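Local coordinates for protein aryl acylamidase (bacterium CSBL00001, PDB 4YJ6) that probably hydrolyses aryl acylamides, as an aryl acylamidase of the amidase signature family, at residues M83-A88 / L128-S133; G98-L103 / P134-R139. All coordinates share one frame; numbering follows the deposited sequence.

Interaction 1 of 2, residues M83-A88 / L128-S133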
# COMPACT_ATOMS: atom_id res chain seq x y z
N MSE A 83 3.39 -2.04 11.23
CA MSE A 83 2.05 -2.14 10.61
C MSE A 83 1.58 -0.70 10.41
O MSE A 83 2.23 0.27 10.89
CB MSE A 83 1.08 -2.90 11.52
CG MSE A 83 0.81 -2.06 12.76
SE MSE A 83 -0.54 -2.88 13.82
CE MSE A 83 -2.07 -2.86 12.61
N LYS A 84 0.46 -0.56 9.71
CA LYS A 84 -0.09 0.77 9.39
C LYS A 84 -1.19 1.19 10.37
O LYS A 84 -2.10 0.39 10.68
CB LYS A 84 -0.66 0.70 7.98
CG LYS A 84 -1.37 1.99 7.51
CD LYS A 84 -1.77 1.77 6.04
CE LYS A 84 -2.66 2.91 5.57
NZ LYS A 84 -3.04 2.71 4.16
N ASP A 85 -1.16 2.45 10.80
CA ASP A 85 -2.19 2.98 11.69
C ASP A 85 -3.45 3.45 10.91
O ASP A 85 -3.77 4.64 10.88
CB ASP A 85 -1.57 4.16 12.48
CG ASP A 85 -2.55 4.78 13.46
OD1 ASP A 85 -3.55 4.11 13.81
OD2 ASP A 85 -2.27 5.94 13.91
N LEU A 86 -4.17 2.51 10.30
CA LEU A 86 -5.44 2.82 9.65
C LEU A 86 -6.32 1.59 9.84
O LEU A 86 -6.06 0.54 9.25
CB LEU A 86 -5.23 3.13 8.14
CG LEU A 86 -6.55 3.36 7.40
CD1 LEU A 86 -7.33 4.57 8.01
CD2 LEU A 86 -6.28 3.61 5.91
N PHE A 87 -7.32 1.73 10.72
CA PHE A 87 -8.09 0.59 11.21
C PHE A 87 -7.16 -0.50 11.76
O PHE A 87 -7.45 -1.69 11.66
CB PHE A 87 -9.04 0.07 10.14
CG PHE A 87 -10.09 1.08 9.76
CD1 PHE A 87 -11.21 1.26 10.59
CD2 PHE A 87 -9.93 1.88 8.64
CE1 PHE A 87 -12.18 2.19 10.27
CE2 PHE A 87 -10.91 2.83 8.31
CZ PHE A 87 -12.02 2.98 9.11
N ALA A 88 -6.06 -0.06 12.36
CA ALA A 88 -5.14 -0.99 13.02
C ALA A 88 -5.92 -1.78 14.07
O ALA A 88 -6.68 -1.19 14.83
CB ALA A 88 -4.01 -0.22 13.69
N LEU A 128 7.66 -3.56 15.22
CA LEU A 128 8.31 -2.49 15.99
C LEU A 128 7.37 -1.32 16.29
O LEU A 128 7.73 -0.43 17.06
CB LEU A 128 9.57 -1.96 15.26
CG LEU A 128 10.80 -2.66 15.89
CD1 LEU A 128 10.90 -4.07 15.34
CD2 LEU A 128 12.08 -1.91 15.66
N GLY A 129 6.18 -1.29 15.68
CA GLY A 129 5.28 -0.15 15.84
C GLY A 129 4.35 0.06 14.66
O GLY A 129 4.10 -0.88 13.91
N GLN A 130 3.83 1.29 14.52
CA GLN A 130 2.85 1.62 13.46
C GLN A 130 3.31 2.81 12.66
O GLN A 130 4.03 3.68 13.18
CB GLN A 130 1.51 2.00 14.07
CG GLN A 130 0.89 0.90 14.94
CD GLN A 130 -0.38 1.37 15.60
OE1 GLN A 130 -0.50 2.55 15.96
NE2 GLN A 130 -1.33 0.46 15.81
N THR A 131 2.85 2.88 11.41
CA THR A 131 3.20 3.94 10.49
C THR A 131 2.03 4.88 10.18
O THR A 131 0.86 4.49 10.28
CB THR A 131 3.71 3.35 9.15
OG1 THR A 131 2.73 2.42 8.66
CG2 THR A 131 5.03 2.60 9.37
N ASN A 132 2.35 6.11 9.77
CA ASN A 132 1.37 7.18 9.58
C ASN A 132 0.47 6.98 8.35
O ASN A 132 0.93 6.45 7.33
CB ASN A 132 2.14 8.49 9.38
CG ASN A 132 1.32 9.74 9.69
OD1 ASN A 132 0.32 9.68 10.38
ND2 ASN A 132 1.76 10.88 9.17
N SER A 133 -0.78 7.43 8.47
CA SER A 133 -1.78 7.43 7.39
C SER A 133 -2.54 8.76 7.51
O SER A 133 -2.63 9.32 8.61
CB SER A 133 -2.76 6.23 7.59
OG SER A 133 -3.94 6.33 6.76
O HOH W 1 -1.55 7.56 11.56
O HOH W 2 -1.36 5.17 16.47

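Interaction 2 of 2, residues G98-L103 / P134-R139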
# COMPACT_ATOMS: atom_id res chain seq x y z
N GLY A 98 -5.56 7.04 11.23
CA GLY A 98 -4.83 8.01 10.44
C GLY A 98 -4.78 9.40 11.06
O GLY A 98 -4.93 10.42 10.38
N GLY A 99 -4.57 9.47 12.37
CA GLY A 99 -4.26 10.74 12.98
C GLY A 99 -5.47 11.52 13.45
O GLY A 99 -5.48 12.75 13.41
N ILE A 100 -6.49 10.83 13.91
CA ILE A 100 -7.62 11.51 14.55
C ILE A 100 -7.29 11.71 16.02
O ILE A 100 -7.22 10.74 16.78
CB ILE A 100 -8.90 10.70 14.41
CG1 ILE A 100 -9.26 10.55 12.92
CG2 ILE A 100 -10.06 11.37 15.20
CD1 ILE A 100 -10.55 9.76 12.71
N ARG A 101 -7.04 12.96 16.41
CA ARG A 101 -6.56 13.27 17.77
C ARG A 101 -7.52 12.72 18.84
O ARG A 101 -7.06 12.25 19.89
CB ARG A 101 -6.38 14.78 17.93
CG ARG A 101 -6.19 15.21 19.38
CD ARG A 101 -6.02 16.72 19.45
NE ARG A 101 -4.66 17.12 19.13
CZ ARG A 101 -3.67 17.13 20.02
NH1 ARG A 101 -3.91 16.77 21.29
NH2 ARG A 101 -2.45 17.51 19.66
N ALA A 102 -8.83 12.76 18.58
CA ALA A 102 -9.80 12.31 19.56
C ALA A 102 -9.65 10.83 19.89
O ALA A 102 -10.16 10.37 20.92
CB ALA A 102 -11.23 12.56 19.07
N LEU A 103 -8.97 10.08 19.03
CA LEU A 103 -8.80 8.64 19.25
C LEU A 103 -7.45 8.27 19.86
O LEU A 103 -7.11 7.09 19.92
CB LEU A 103 -8.93 7.88 17.91
CG LEU A 103 -10.33 7.96 17.28
CD1 LEU A 103 -10.34 7.23 15.91
CD2 LEU A 103 -11.31 7.34 18.23
N PRO A 134 -3.09 9.27 6.40
CA PRO A 134 -4.07 10.36 6.45
C PRO A 134 -5.37 9.89 7.10
O PRO A 134 -5.65 8.68 7.19
CB PRO A 134 -4.34 10.66 4.97
CG PRO A 134 -4.20 9.30 4.31
CD PRO A 134 -2.98 8.71 5.03
N VAL A 135 -6.16 10.84 7.57
CA VAL A 135 -7.37 10.54 8.31
C VAL A 135 -8.30 9.66 7.48
O VAL A 135 -8.61 9.97 6.34
CB VAL A 135 -8.12 11.84 8.73
CG1 VAL A 135 -9.53 11.52 9.24
CG2 VAL A 135 -7.27 12.64 9.77
N TYR A 136 -8.71 8.53 8.07
CA TYR A 136 -9.62 7.58 7.43
C TYR A 136 -9.10 7.09 6.07
O TYR A 136 -9.87 6.55 5.25
CB TYR A 136 -11.04 8.18 7.28
CG TYR A 136 -11.93 7.97 8.49
CD1 TYR A 136 -12.28 6.70 8.89
CD2 TYR A 136 -12.44 9.06 9.24
CE1 TYR A 136 -13.11 6.48 9.99
CE2 TYR A 136 -13.27 8.85 10.33
CZ TYR A 136 -13.59 7.56 10.71
OH TYR A 136 -14.40 7.32 11.79
N GLY A 137 -7.79 7.20 5.85
CA GLY A 137 -7.20 6.79 4.57
C GLY A 137 -7.66 7.62 3.37
O GLY A 137 -7.39 7.25 2.24
N PHE A 138 -8.31 8.76 3.61
CA PHE A 138 -9.16 9.35 2.55
C PHE A 138 -8.37 10.36 1.69
O PHE A 138 -8.79 11.51 1.50
CB PHE A 138 -10.44 9.97 3.17
CG PHE A 138 -11.67 9.88 2.27
CD1 PHE A 138 -11.79 10.68 1.14
CD2 PHE A 138 -12.72 9.05 2.58
CE1 PHE A 138 -12.95 10.60 0.31
CE2 PHE A 138 -13.86 8.95 1.75
CZ PHE A 138 -13.95 9.74 0.61
N ARG A 139 -7.23 9.91 1.18
CA ARG A 139 -6.45 10.64 0.16
C ARG A 139 -5.18 9.87 -0.16
O ARG A 139 -4.73 9.03 0.63
CB ARG A 139 -6.06 12.06 0.62
CG ARG A 139 -5.38 12.08 2.00
CD ARG A 139 -5.16 13.52 2.54
NE ARG A 139 -6.43 14.17 2.81
CZ ARG A 139 -6.66 15.48 2.76
NH1 ARG A 139 -5.69 16.33 2.42
NH2 ARG A 139 -7.87 15.94 3.04

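Interaction 1 of 2, residues M83-A88 / L128-S133
M83 pairs in parallel with Q130 and bonds to the residues flanking it: M83 N donates to G129 O (3.0 Å), and M83 O accepts from T131 N (2.7 Å). T131 O in turn accepts from D85 N, so that T131 bonds to the residues on either side of K84. G129 suits its place because its backbone angles would press any CB against the carbonyl of L128.

Van der Waals packing dominates the face carrying M83 and Q130. These side chains lie side by side and point the same way, with an apolar CG to CG contact at 3.7 Å; the SE of M83, a selenomethionine, lies beside the amide end of Q130. That end also meets A88, NE2 to CB at 3.5 Å, and donates to P94 O. An alanine in place of Q130 would probably open a gap beside M83 and A88 and leave P94 O without this donor.

Polar contacts gather round D85. Its carboxylate plane is only 15° from the amide plane of Q130, and water 2 links the two, donating to Q130 OE1 (2.8 Å) and weakly to D85 OD2. Water 1 donates to the same OD2 and accepts from S133 N (3.2 Å), while T96 OG1 is a further partner. A carboxylate suits this buried position because it can accept from several donors.

Where the strands pair, T131 OG1 packs on K84 CA (3.3 Å); beyond the strand end the extended lysine passes S133, CE to OG at 3.8 Å. Its NZ bonds to the hydroxyls of S163, S164 and T182, consistent with the lysine of the family's Ser-cisSer-Lys triad. The chemistry implies a division of labour: main-chain bonds fix the strand ends, protein partners and water together satisfy buried polar groups, and hydroxyls hold the lysine amine.

Interaction 2 of 2, residues G98-L103 / P134-R139
I100 reaches across to V135 and Y136 with one branch of its side chain. From CB, CG1 leaves anti to the carbonyl carbon (chi1 -62°) and rests against V135 CG1 at 3.8 Å, the two side chains crossing at about a right angle. CD1, carried outward by a chi2 of -179°, touches V135 CG1 again and ends by Y136 CE2 (3.7 Å), approaching the ring obliquely. Isoleucine suits this buried site: its extended CG1-CD1 arm is wholly apolar and long enough to pass the valine and reach the ring.

The backbone of G98 packs closely too. G98 CA makes a CH...O contact with P134 O at 3.4 Å, and V135 CG2 lies 3.3 Å from G98 O. G98 O is also 3.1 Å from V135 N, but the angle is too poor for a hydrogen bond. A CB on G98 would fall 2.0 Å from P134 O, a clash, and G98 also has positive phi; at G99 the backbone angles would jam a CB against the carbonyl of G98. Facing them, the 134-138 turn is folded by its own bonds from G137 N to P134 O and from F138 N to V135 O, which present V135 and Y136 to I100.

The contact joins two loops, one following strand 80-84 and the other strand 126-131. Helix 354-363 touches V135 and Y136 through L356, L344 of another loop touches I100, and helix 315-339 packs on the tyrosine with T330, M334 and L337 while its S333 hydrogen-bonds to Y136 OH.

From the N terminus, 83-88 begins on the last two residues of strand 80-84; the chain then runs through 98-103 and helix 115-122 to 128-133, which passes from strand 126-131 into the following loop and on to 134-139. Interaction 1 closes the loop from 88 to 128; interaction 2 closes that from 103 to 134. Since their segments alternate, the two closures cross. They also touch: L86 CD1 lies 3.4 Å from G137 N, F87 CZ is 3.7 Å from Y136 CD1, and S133 CB packs on G98 CA. Together they tie the small three-stranded sheet to loop 134-139, which lies against helices 315-339 and 354-363, and to loop 98-103 beside it.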